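Local coordinates for protein peptidyl-prolyl cis-trans isomerase cyclophilin-type (Toxoplasma gondii, PDB 3BO7) that probably speeds protein folding by interconverting cis and trans peptidyl-proline bonds, and here holds the immunosuppressant cyclosporin A, at residues A[50-55]-A[156-161]; A[89-94]-A[132-137]; A[97-102]-A[124-129]. All coordinates share one frame; numbering follows the deposited sequence. Where two conformers were deposited one is given.

Interaction 1: A[50-55]-A[156-161]; sequences RCIRNF and KKDKPL. With SO4 (sulfate ion), chain M.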
loop_
_atom_site.group_PDB
_atom_site.type_symbol
_atom_site.label_atom_id
_atom_site.label_comp_id
_atom_site.label_asym_id
_atom_site.label_seq_id
_atom_site.Cartn_x
_atom_site.Cartn_y
_atom_site.Cartn_z
ATOM N N ARG A 50 4.901 9.929 1.224
ATOM C CA ARG A 50 4.291 10.894 0.326
ATOM C C ARG A 50 2.789 10.962 0.616
ATOM O O ARG A 50 2.092 9.944 0.593
ATOM C CB ARG A 50 4.591 10.554 -1.138
ATOM C CG ARG A 50 3.954 11.514 -2.143
ATOM C CD ARG A 50 4.567 11.394 -3.536
ATOM N NE ARG A 50 3.720 12.027 -4.546
ATOM C CZ ARG A 50 2.853 11.380 -5.327
ATOM N NH1 ARG A 50 2.719 10.063 -5.233
ATOM N NH2 ARG A 50 2.119 12.048 -6.206
ATOM N N CYS A 51 2.309 12.170 0.890
ATOM C CA CYS A 51 0.950 12.379 1.388
ATOM C C CYS A 51 0.373 13.644 0.775
ATOM O O CYS A 51 0.854 14.754 1.045
ATOM C CB CYS A 51 0.955 12.468 2.924
ATOM S SG CYS A 51 -0.668 12.674 3.703
ATOM N N ILE A 52 -0.648 13.470 -0.060
ATOM C CA ILE A 52 -1.301 14.585 -0.730
ATOM C C ILE A 52 -2.794 14.633 -0.392
ATOM O O ILE A 52 -3.563 13.742 -0.778
ATOM C CB ILE A 52 -1.048 14.560 -2.267
ATOM C CG1 ILE A 52 0.470 14.647 -2.541
ATOM C CG2 ILE A 52 -1.821 15.689 -2.969
ATOM C CD1 ILE A 52 0.898 14.370 -3.968
ATOM N N ARG A 53 -3.167 15.675 0.356
ATOM C CA ARG A 53 -4.559 15.958 0.722
ATOM C C ARG A 53 -5.463 15.798 -0.490
ATOM O O ARG A 53 -5.120 16.251 -1.591
ATOM C CB ARG A 53 -4.675 17.387 1.276
ATOM C CG ARG A 53 -6.091 17.843 1.655
ATOM C CD ARG A 53 -6.123 19.345 1.931
ATOM N NE ARG A 53 -7.458 19.829 2.286
ATOM C CZ ARG A 53 -8.271 20.488 1.461
ATOM N NH1 ARG A 53 -7.896 20.750 0.214
ATOM N NH2 ARG A 53 -9.465 20.891 1.884
ATOM N N ASN A 54 -6.613 15.155 -0.284
ATOM C CA ASN A 54 -7.605 14.926 -1.353
ATOM C C ASN A 54 -7.154 13.997 -2.486
ATOM O O ASN A 54 -7.740 13.996 -3.572
ATOM C CB ASN A 54 -8.099 16.255 -1.935
ATOM C CG ASN A 54 -9.028 16.988 -0.998
ATOM O OD1 ASN A 54 -8.946 18.209 -0.866
ATOM N ND2 ASN A 54 -9.916 16.251 -0.339
ATOM N N PHE A 55 -6.115 13.211 -2.227
ATOM C CA PHE A 55 -5.607 12.292 -3.226
ATOM C C PHE A 55 -5.281 10.943 -2.591
ATOM O O PHE A 55 -6.115 10.034 -2.626
ATOM C CB PHE A 55 -4.427 12.923 -4.003
ATOM C CG PHE A 55 -3.811 12.020 -5.042
ATOM C CD1 PHE A 55 -4.591 11.108 -5.761
ATOM C CD2 PHE A 55 -2.445 12.102 -5.320
ATOM C CE1 PHE A 55 -4.017 10.277 -6.710
ATOM C CE2 PHE A 55 -1.863 11.280 -6.272
ATOM C CZ PHE A 55 -2.649 10.361 -6.965
ATOM N N LYS A 156 7.994 20.285 0.952
ATOM C CA LYS A 156 7.863 20.716 -0.443
ATOM C C LYS A 156 7.738 19.529 -1.398
ATOM O O LYS A 156 7.209 19.664 -2.503
ATOM C CB LYS A 156 9.050 21.610 -0.854
ATOM N N LYS A 157 8.234 18.375 -0.958
ATOM C CA LYS A 157 8.205 17.148 -1.754
ATOM C C LYS A 157 7.020 16.237 -1.360
ATOM O O LYS A 157 6.912 15.087 -1.817
ATOM C CB LYS A 157 9.558 16.425 -1.654
ATOM C CG LYS A 157 10.685 17.170 -2.369
ATOM C CD LYS A 157 11.909 16.306 -2.577
ATOM C CE LYS A 157 12.960 16.525 -1.498
ATOM N NZ LYS A 157 13.907 15.363 -1.449
ATOM N N ASP A 158 6.139 16.786 -0.519
ATOM C CA ASP A 158 4.926 16.122 -0.030
ATOM C C ASP A 158 5.174 15.014 0.995
ATOM O O ASP A 158 4.264 14.240 1.305
ATOM C CB ASP A 158 4.037 15.645 -1.188
ATOM C CG ASP A 158 3.449 16.799 -1.976
ATOM O OD1 ASP A 158 2.930 17.743 -1.343
ATOM O OD2 ASP A 158 3.514 16.770 -3.225
ATOM N N LYS A 159 6.394 14.952 1.529
ATOM C CA LYS A 159 6.670 14.075 2.659
ATOM C C LYS A 159 6.123 14.710 3.927
ATOM O O LYS A 159 6.454 15.858 4.221
ATOM C CB LYS A 159 8.169 13.792 2.825
ATOM C CG LYS A 159 8.455 12.714 3.870
ATOM C CD LYS A 159 9.863 12.781 4.450
ATOM C CE LYS A 159 10.847 11.894 3.681
ATOM N NZ LYS A 159 11.884 11.305 4.593
ATOM N N PRO A 160 5.282 13.969 4.685
ATOM C CA PRO A 160 4.859 14.459 5.996
ATOM C C PRO A 160 6.062 14.834 6.863
ATOM O O PRO A 160 7.118 14.188 6.774
ATOM C CB PRO A 160 4.129 13.252 6.601
ATOM C CG PRO A 160 3.649 12.482 5.437
ATOM C CD PRO A 160 4.692 12.653 4.376
ATOM N N LEU A 161 5.914 15.875 7.681
ATOM C CA LEU A 161 6.982 16.257 8.613
ATOM C C LEU A 161 7.170 15.167 9.671
ATOM O O LEU A 161 8.298 14.864 10.071
ATOM C CB LEU A 161 6.695 17.618 9.252
ATOM C CG LEU A 161 6.537 18.803 8.291
ATOM C CD1 LEU A 161 6.156 20.050 9.058
ATOM C CD2 LEU A 161 7.806 19.043 7.465
HETATM S S SO4 M . 10.280 22.574 2.914
HETATM O O1 SO4 M . 8.891 22.668 3.358
HETATM O O2 SO4 M . 11.176 22.390 4.053
HETATM O O3 SO4 M . 10.447 21.423 2.031
HETATM O O4 SO4 M . 10.629 23.806 2.209
HETATM O O HOH W 1 4.666 14.992 -4.854
HETATM O O HOH W 2 1.335 17.272 0.535
#
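The main-chain oxygen of D158 takes one hydrogen bond, from C51 N, and a weaker CA-H...O contact from R50, which shows how a loop without regular structure can dock on a strand edge. The C51 N to D158 O bond measures 2.9 Å and is bent to 153° at the hydrogen, while R50 CA lies 3.5 Å from D158 O. The carboxylate of D158 works through water instead. Its OD1 receives a proton from a water that also donates to C51 O, the water oxygen lying 2.6 Å from C51 O. Its OD2 takes one from a second water, 2.7 Å away, that lies in the guanidinium plane of R50 at its edge and accepts from NE. R50 NE and D158 OD2 stay 4.9 Å apart, so the opposite charges are joined by this water rather than directly. A chi1 of -67° puts D158 CG beside its backbone N, 3.7 Å from I52 CG1. I52 CD1 comes within 3.6 Å of D158 OD2. The P160 ring packs through CG against C51 CB, 3.7 Å away. The tip of R50 turns elsewhere: NH1 bonds to Q58 OE1 and NH2 to the backbone of the bound cyclosporin. The R50 backbone pairs with Q58 on strand 56-59, and the loop between helix 143-149 and strand 166-171 occupies the opposite edge of strand 48-52 of the cyclophilin β-barrel, beside its cyclosporin-binding groove.

Interaction 2: A[89-94]-A[132-137]; sequences FEDEFD and KHTIFG. With SO4 (sulfate ion), chain I.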
loop_
_atom_site.group_PDB
_atom_site.type_symbol
_atom_site.label_atom_id
_atom_site.label_comp_id
_atom_site.label_asym_id
_atom_site.label_seq_id
_atom_site.Cartn_x
_atom_site.Cartn_y
_atom_site.Cartn_z
ATOM N N PHE A 89 6.444 -7.708 -10.843
ATOM C CA PHE A 89 5.383 -8.544 -11.389
ATOM C C PHE A 89 4.378 -7.726 -12.194
ATOM O O PHE A 89 4.304 -6.494 -12.067
ATOM C CB PHE A 89 4.701 -9.401 -10.300
ATOM C CG PHE A 89 4.118 -8.609 -9.170
ATOM C CD1 PHE A 89 2.794 -8.151 -9.224
ATOM C CD2 PHE A 89 4.876 -8.320 -8.053
ATOM C CE1 PHE A 89 2.253 -7.415 -8.180
ATOM C CE2 PHE A 89 4.342 -7.588 -7.006
ATOM C CZ PHE A 89 3.027 -7.133 -7.066
ATOM N N GLU A 90 3.623 -8.430 -13.033
ATOM C CA GLU A 90 2.701 -7.815 -13.971
ATOM C C GLU A 90 1.482 -7.196 -13.294
ATOM O O GLU A 90 1.108 -7.561 -12.172
ATOM C CB GLU A 90 2.275 -8.826 -15.033
ATOM C CG GLU A 90 3.414 -9.250 -15.963
ATOM C CD GLU A 90 2.963 -10.148 -17.110
ATOM O OE1 GLU A 90 3.838 -10.610 -17.892
ATOM O OE2 GLU A 90 1.738 -10.390 -17.237
ATOM N N ASP A 91 0.880 -6.242 -13.984
ATOM C CA ASP A 91 -0.309 -5.575 -13.496
ATOM C C ASP A 91 -1.505 -6.522 -13.516
ATOM O O ASP A 91 -1.546 -7.483 -14.297
ATOM C CB ASP A 91 -0.601 -4.332 -14.344
ATOM C CG ASP A 91 0.470 -3.254 -14.202
ATOM O OD1 ASP A 91 0.920 -2.986 -13.061
ATOM O OD2 ASP A 91 0.856 -2.671 -15.242
ATOM N N GLU A 92 -2.466 -6.247 -12.641
ATOM C CA GLU A 92 -3.703 -7.009 -12.582
ATOM C C GLU A 92 -4.854 -6.040 -12.419
ATOM O O GLU A 92 -4.972 -5.364 -11.394
ATOM C CB GLU A 92 -3.692 -7.992 -11.423
ATOM C CG GLU A 92 -2.575 -9.026 -11.469
ATOM C CD GLU A 92 -2.397 -9.715 -10.138
ATOM O OE1 GLU A 92 -1.927 -9.047 -9.179
ATOM O OE2 GLU A 92 -2.716 -10.922 -10.058
ATOM N N PHE A 93 -5.688 -5.973 -13.451
ATOM C CA PHE A 93 -6.801 -5.062 -13.489
ATOM C C PHE A 93 -8.073 -5.883 -13.516
ATOM O O PHE A 93 -8.046 -7.060 -13.884
ATOM C CB PHE A 93 -6.704 -4.146 -14.715
ATOM C CG PHE A 93 -5.378 -3.430 -14.841
ATOM C CD1 PHE A 93 -4.831 -2.738 -13.753
ATOM C CD2 PHE A 93 -4.680 -3.436 -16.051
ATOM C CE1 PHE A 93 -3.601 -2.086 -13.863
ATOM C CE2 PHE A 93 -3.448 -2.774 -16.175
ATOM C CZ PHE A 93 -2.915 -2.095 -15.076
ATOM N N ASP A 94 -9.175 -5.261 -13.101
ATOM C CA ASP A 94 -10.478 -5.897 -13.065
ATOM C C ASP A 94 -11.482 -4.759 -13.033
ATOM O O ASP A 94 -11.297 -3.796 -12.295
ATOM C CB ASP A 94 -10.595 -6.783 -11.815
ATOM C CG ASP A 94 -11.799 -7.727 -11.857
ATOM O OD1 ASP A 94 -12.956 -7.254 -11.939
ATOM O OD2 ASP A 94 -11.585 -8.952 -11.761
ATOM N N LYS A 132 -4.025 1.466 -14.701
ATOM C CA LYS A 132 -2.622 1.857 -14.644
ATOM C C LYS A 132 -1.978 1.311 -13.374
ATOM O O LYS A 132 -0.762 1.114 -13.325
ATOM C CB LYS A 132 -2.474 3.377 -14.690
ATOM C CG LYS A 132 -2.837 4.017 -16.033
ATOM C CD LYS A 132 -1.646 4.109 -16.964
ATOM C CE LYS A 132 -1.869 5.210 -17.987
ATOM N NZ LYS A 132 -1.074 5.000 -19.232
ATOM N N HIS A 133 -2.807 1.080 -12.353
ATOM C CA HIS A 133 -2.356 0.613 -11.050
ATOM C C HIS A 133 -3.183 -0.587 -10.556
ATOM O O HIS A 133 -4.420 -0.554 -10.588
ATOM C CB HIS A 133 -2.392 1.775 -10.048
ATOM C CG HIS A 133 -1.488 2.908 -10.424
ATOM N ND1 HIS A 133 -0.172 2.982 -10.013
ATOM C CD2 HIS A 133 -1.695 3.989 -11.212
ATOM C CE1 HIS A 133 0.386 4.065 -10.521
ATOM N NE2 HIS A 133 -0.515 4.692 -11.255
ATOM N N THR A 134 -2.495 -1.644 -10.130
ATOM C CA THR A 134 -3.144 -2.809 -9.556
ATOM C C THR A 134 -3.776 -2.439 -8.222
ATOM O O THR A 134 -3.066 -2.141 -7.257
ATOM C CB THR A 134 -2.151 -3.974 -9.306
ATOM O OG1 THR A 134 -1.577 -4.408 -10.547
ATOM C CG2 THR A 134 -2.866 -5.153 -8.645
ATOM N N ILE A 135 -5.108 -2.429 -8.196
ATOM C CA ILE A 135 -5.871 -2.325 -6.968
ATOM C C ILE A 135 -5.900 -3.726 -6.407
ATOM O O ILE A 135 -6.315 -4.666 -7.099
ATOM C CB ILE A 135 -7.325 -1.851 -7.230
ATOM C CG1 ILE A 135 -7.332 -0.366 -7.603
ATOM C CG2 ILE A 135 -8.224 -2.126 -6.006
ATOM C CD1 ILE A 135 -8.542 0.072 -8.385
ATOM N N PHE A 136 -5.456 -3.882 -5.163
ATOM C CA PHE A 136 -5.391 -5.214 -4.581
ATOM C C PHE A 136 -6.027 -5.298 -3.199
ATOM O O PHE A 136 -6.009 -6.352 -2.566
ATOM C CB PHE A 136 -3.952 -5.778 -4.617
ATOM C CG PHE A 136 -2.967 -5.056 -3.722
ATOM C CD1 PHE A 136 -2.498 -5.661 -2.555
ATOM C CD2 PHE A 136 -2.480 -3.796 -4.057
ATOM C CE1 PHE A 136 -1.589 -5.012 -1.733
ATOM C CE2 PHE A 136 -1.574 -3.144 -3.234
ATOM C CZ PHE A 136 -1.122 -3.754 -2.075
ATOM N N GLY A 137 -6.612 -4.200 -2.746
ATOM C CA GLY A 137 -7.339 -4.220 -1.493
ATOM C C GLY A 137 -8.157 -2.991 -1.170
ATOM O O GLY A 137 -8.292 -2.071 -1.983
HETATM S S SO4 I . 3.897 -12.271 -12.738
HETATM O O1 SO4 I . 2.755 -11.726 -12.024
HETATM O O2 SO4 I . 4.803 -12.923 -11.797
HETATM O O3 SO4 I . 3.468 -13.255 -13.737
HETATM O O4 SO4 I . 4.571 -11.174 -13.430
HETATM O O HOH W 3 -0.409 -6.847 -9.917
HETATM O O HOH W 4 0.158 -1.551 -10.813
HETATM O O HOH W 5 0.485 -0.064 -15.355
HETATM O O HOH W 6 -6.847 -4.229 -9.760
#
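T134 OG1 accepts a hydrogen bond from E92 N (2.9 Å, 160° at the hydrogen), and OG1 donates to a water 2.8 Å away. OG1 sits beside its own backbone N, anti to the carbonyl carbon (chi1 -62°), which leaves T134 CG2 to pack 3.5 Å from E92 O. Three waters bridge the segments around this bond, a polar seam between a loop and the approach to a strand. The water on OG1 donates to E90 O and E92 OE1, a second links D91 OD1 to T134 N, and a third bridges D91 OD2 and K132 O. F93 closes the flank, its CE1 3.6 Å from H133 N and the ring edge turned to T134 N. T134 leads into strand 135-141 of the cyclophilin barrel, where F136 and G137 both face L105 in a classic β-bulge. The second shell fixes the acids: D91 OD1 bonds to N115 ND2, and both E92 carboxylate oxygens receive backbone N-H groups of R29 and A30 at the start of helix 28-39, which probably favours the charged form of E92. H133, held through ND1 by M107 O, packs against the bound cyclosporin. Farther out, a sulfate accepts from E90 N and R29 NH1.

Interaction 3: A[97-102]-A[124-129]; sequences LVHQGI and KSCEHL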
loop_
_atom_site.group_PDB
_atom_site.type_symbol
_atom_site.label_atom_id
_atom_site.label_comp_id
_atom_site.label_asym_id
_atom_site.label_seq_id
_atom_site.Cartn_x
_atom_site.Cartn_y
_atom_site.Cartn_z
ATOM N N LEU A 97 -12.953 -3.390 -9.886
ATOM C CA LEU A 97 -12.003 -2.695 -9.025
ATOM C C LEU A 97 -11.551 -1.368 -9.630
ATOM O O LEU A 97 -10.748 -1.331 -10.571
ATOM C CB LEU A 97 -10.799 -3.587 -8.704
ATOM C CG LEU A 97 -11.063 -4.808 -7.821
ATOM C CD1 LEU A 97 -9.787 -5.610 -7.637
ATOM C CD2 LEU A 97 -11.664 -4.397 -6.482
ATOM N N VAL A 98 -12.084 -0.285 -9.066
ATOM C CA VAL A 98 -11.819 1.079 -9.518
ATOM C C VAL A 98 -11.377 1.970 -8.343
ATOM O O VAL A 98 -11.720 1.691 -7.189
ATOM C CB VAL A 98 -13.038 1.687 -10.257
ATOM C CG1 VAL A 98 -13.324 0.908 -11.549
ATOM C CG2 VAL A 98 -14.279 1.731 -9.355
ATOM N N HIS A 99 -10.602 3.017 -8.641
ATOM C CA HIS A 99 -10.093 3.931 -7.620
ATOM C C HIS A 99 -11.179 4.920 -7.215
ATOM O O HIS A 99 -11.046 6.131 -7.407
ATOM C CB HIS A 99 -8.838 4.670 -8.109
ATOM C CG HIS A 99 -7.716 3.759 -8.500
ATOM N ND1 HIS A 99 -7.640 3.163 -9.740
ATOM C CD2 HIS A 99 -6.648 3.314 -7.801
ATOM C CE1 HIS A 99 -6.560 2.406 -9.796
ATOM N NE2 HIS A 99 -5.939 2.481 -8.632
ATOM N N GLN A 100 -12.255 4.392 -6.649
ATOM C CA GLN A 100 -13.395 5.205 -6.268
ATOM C C GLN A 100 -13.500 5.284 -4.761
ATOM O O GLN A 100 -13.516 4.264 -4.074
ATOM C CB GLN A 100 -14.668 4.615 -6.856
ATOM C CG GLN A 100 -15.896 5.484 -6.696
ATOM C CD GLN A 100 -17.038 5.044 -7.599
ATOM O OE1 GLN A 100 -18.180 4.904 -7.149
ATOM N NE2 GLN A 100 -16.739 4.831 -8.881
ATOM N N GLY A 101 -13.558 6.510 -4.251
ATOM C CA GLY A 101 -13.798 6.749 -2.839
ATOM C C GLY A 101 -12.574 6.559 -1.969
ATOM O O GLY A 101 -11.474 6.281 -2.460
ATOM N N ILE A 102 -12.781 6.712 -0.667
ATOM C CA ILE A 102 -11.716 6.600 0.326
ATOM C C ILE A 102 -11.308 5.139 0.561
ATOM O O ILE A 102 -12.142 4.234 0.503
ATOM C CB ILE A 102 -12.152 7.285 1.665
ATOM C CG1 ILE A 102 -11.014 7.297 2.693
ATOM C CG2 ILE A 102 -13.444 6.641 2.222
ATOM C CD1 ILE A 102 -11.172 8.337 3.774
ATOM N N LYS A 124 -9.533 9.991 -1.705
ATOM C CA LYS A 124 -10.733 10.158 -2.525
ATOM C C LYS A 124 -10.527 9.569 -3.913
ATOM O O LYS A 124 -9.441 9.086 -4.235
ATOM C CB LYS A 124 -11.162 11.631 -2.616
ATOM C CG LYS A 124 -12.583 11.838 -3.181
ATOM C CD LYS A 124 -13.634 10.924 -2.513
ATOM C CE LYS A 124 -14.869 10.750 -3.389
ATOM N NZ LYS A 124 -15.834 9.784 -2.796
ATOM N N SER A 125 -11.586 9.567 -4.716
ATOM C CA SER A 125 -11.542 9.045 -6.065
ATOM C C SER A 125 -10.394 9.621 -6.881
ATOM O O SER A 125 -10.065 10.808 -6.772
ATOM C CB SER A 125 -12.866 9.311 -6.759
ATOM O OG SER A 125 -13.877 8.566 -6.124
ATOM N N CYS A 126 -9.788 8.753 -7.684
ATOM C CA CYS A 126 -8.713 9.110 -8.606
ATOM C C CYS A 126 -8.734 8.074 -9.718
ATOM O O CYS A 126 -7.768 7.341 -9.927
ATOM C CB CYS A 126 -7.346 9.140 -7.896
ATOM S SG CYS A 126 -7.052 7.777 -6.733
ATOM N N GLU A 127 -9.859 8.030 -10.428
ATOM C CA GLU A 127 -10.109 6.986 -11.414
ATOM C C GLU A 127 -9.329 7.130 -12.731
ATOM O O GLU A 127 -9.397 6.256 -13.599
ATOM C CB GLU A 127 -11.617 6.824 -11.656
ATOM C CG GLU A 127 -12.338 6.175 -10.493
ATOM C CD GLU A 127 -13.765 5.768 -10.829
ATOM O OE1 GLU A 127 -14.700 6.480 -10.407
ATOM O OE2 GLU A 127 -13.966 4.754 -11.525
ATOM N N HIS A 128 -8.591 8.229 -12.880
ATOM C CA HIS A 128 -7.612 8.344 -13.972
ATOM C C HIS A 128 -6.489 7.308 -13.790
ATOM O O HIS A 128 -5.713 7.052 -14.719
ATOM C CB HIS A 128 -7.051 9.775 -14.073
ATOM C CG HIS A 128 -6.372 10.253 -12.823
ATOM N ND1 HIS A 128 -7.066 10.767 -11.747
ATOM C CD2 HIS A 128 -5.061 10.284 -12.476
ATOM C CE1 HIS A 128 -6.212 11.098 -10.792
ATOM N NE2 HIS A 128 -4.988 10.810 -11.206
ATOM N N LEU A 129 -6.422 6.705 -12.596
ATOM C CA LEU A 129 -5.441 5.656 -12.289
ATOM C C LEU A 129 -5.926 4.241 -12.633
ATOM O O LEU A 129 -5.128 3.298 -12.642
ATOM C CB LEU A 129 -4.950 5.742 -10.829
ATOM C CG LEU A 129 -4.393 7.102 -10.385
ATOM C CD1 LEU A 129 -3.920 7.085 -8.936
ATOM C CD2 LEU A 129 -3.272 7.567 -11.304
#
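The imidazole of H99 carries L129 CB on one face, a CH-π contact with the carbon 3.9 Å from the ring centroid and only 11° off the normal. The two side chains cross at about a right angle. L129 O lies 3.3 Å from H99 CE1, and the sulfur of C126 is placed obliquely, well off the ring centre. The ring nitrogens are held from outside: ND1 bonds to N130 OD1 and NE2 to S106 OG, which fixes the rotation of the plane. H99 is the centre of an inverse γ-turn in the loop ahead of strand 104-107 of the cyclophilin barrel, and the turn leaves the carbonyl of H99 directed at the loop following strand 119-122. C126 N donates to H99 O at 2.9 Å, nearly straight and almost in line with the C=O bond, while the CA-H of S125 approaches the same oxygen. The example illustrates how two loops can be paired by a few directional bonds without forming a sheet. At the surface the amide of Q100 meets the carboxylate of E127: NE2 donates to OE1 at 3.0 Å from above the carboxylate plane, a bent bond (136° at the hydrogen), the two flat groups being 46° apart. E127 OE2 is held instead by N130 ND2, and it also rests 3.4 Å from V98 CB. L129 also packs against the bound cyclosporin, and H128 NE2 bonds to that peptide's backbone. G101, whose positive phi suits glycine, gives its N-H to S125 OG at 2.8 Å.

Overall arrangement
Interactions 1 and 2 join loops to strands of the barrel or to the residues leading into them, whereas interaction 3 joins two loops. Interaction 1, mostly buried, fixes a loop to strand 48-52 by one main-chain bond and two waters. The other two are only partly buried: interaction 2 is rich in water and carboxylates, and interaction 3 relies on three direct hydrogen bonds and on packing against the H99 ring. Interaction 3 touches both of the others. F55, in segment 50-55, packs on C126 and L129, and I135, in segment 132-137, packs on H99. Interactions 1 and 2, with centres 23 Å apart, do not touch, yet both reach the same sheet. Each of the three contributes at least one residue that meets the bound cyclosporin.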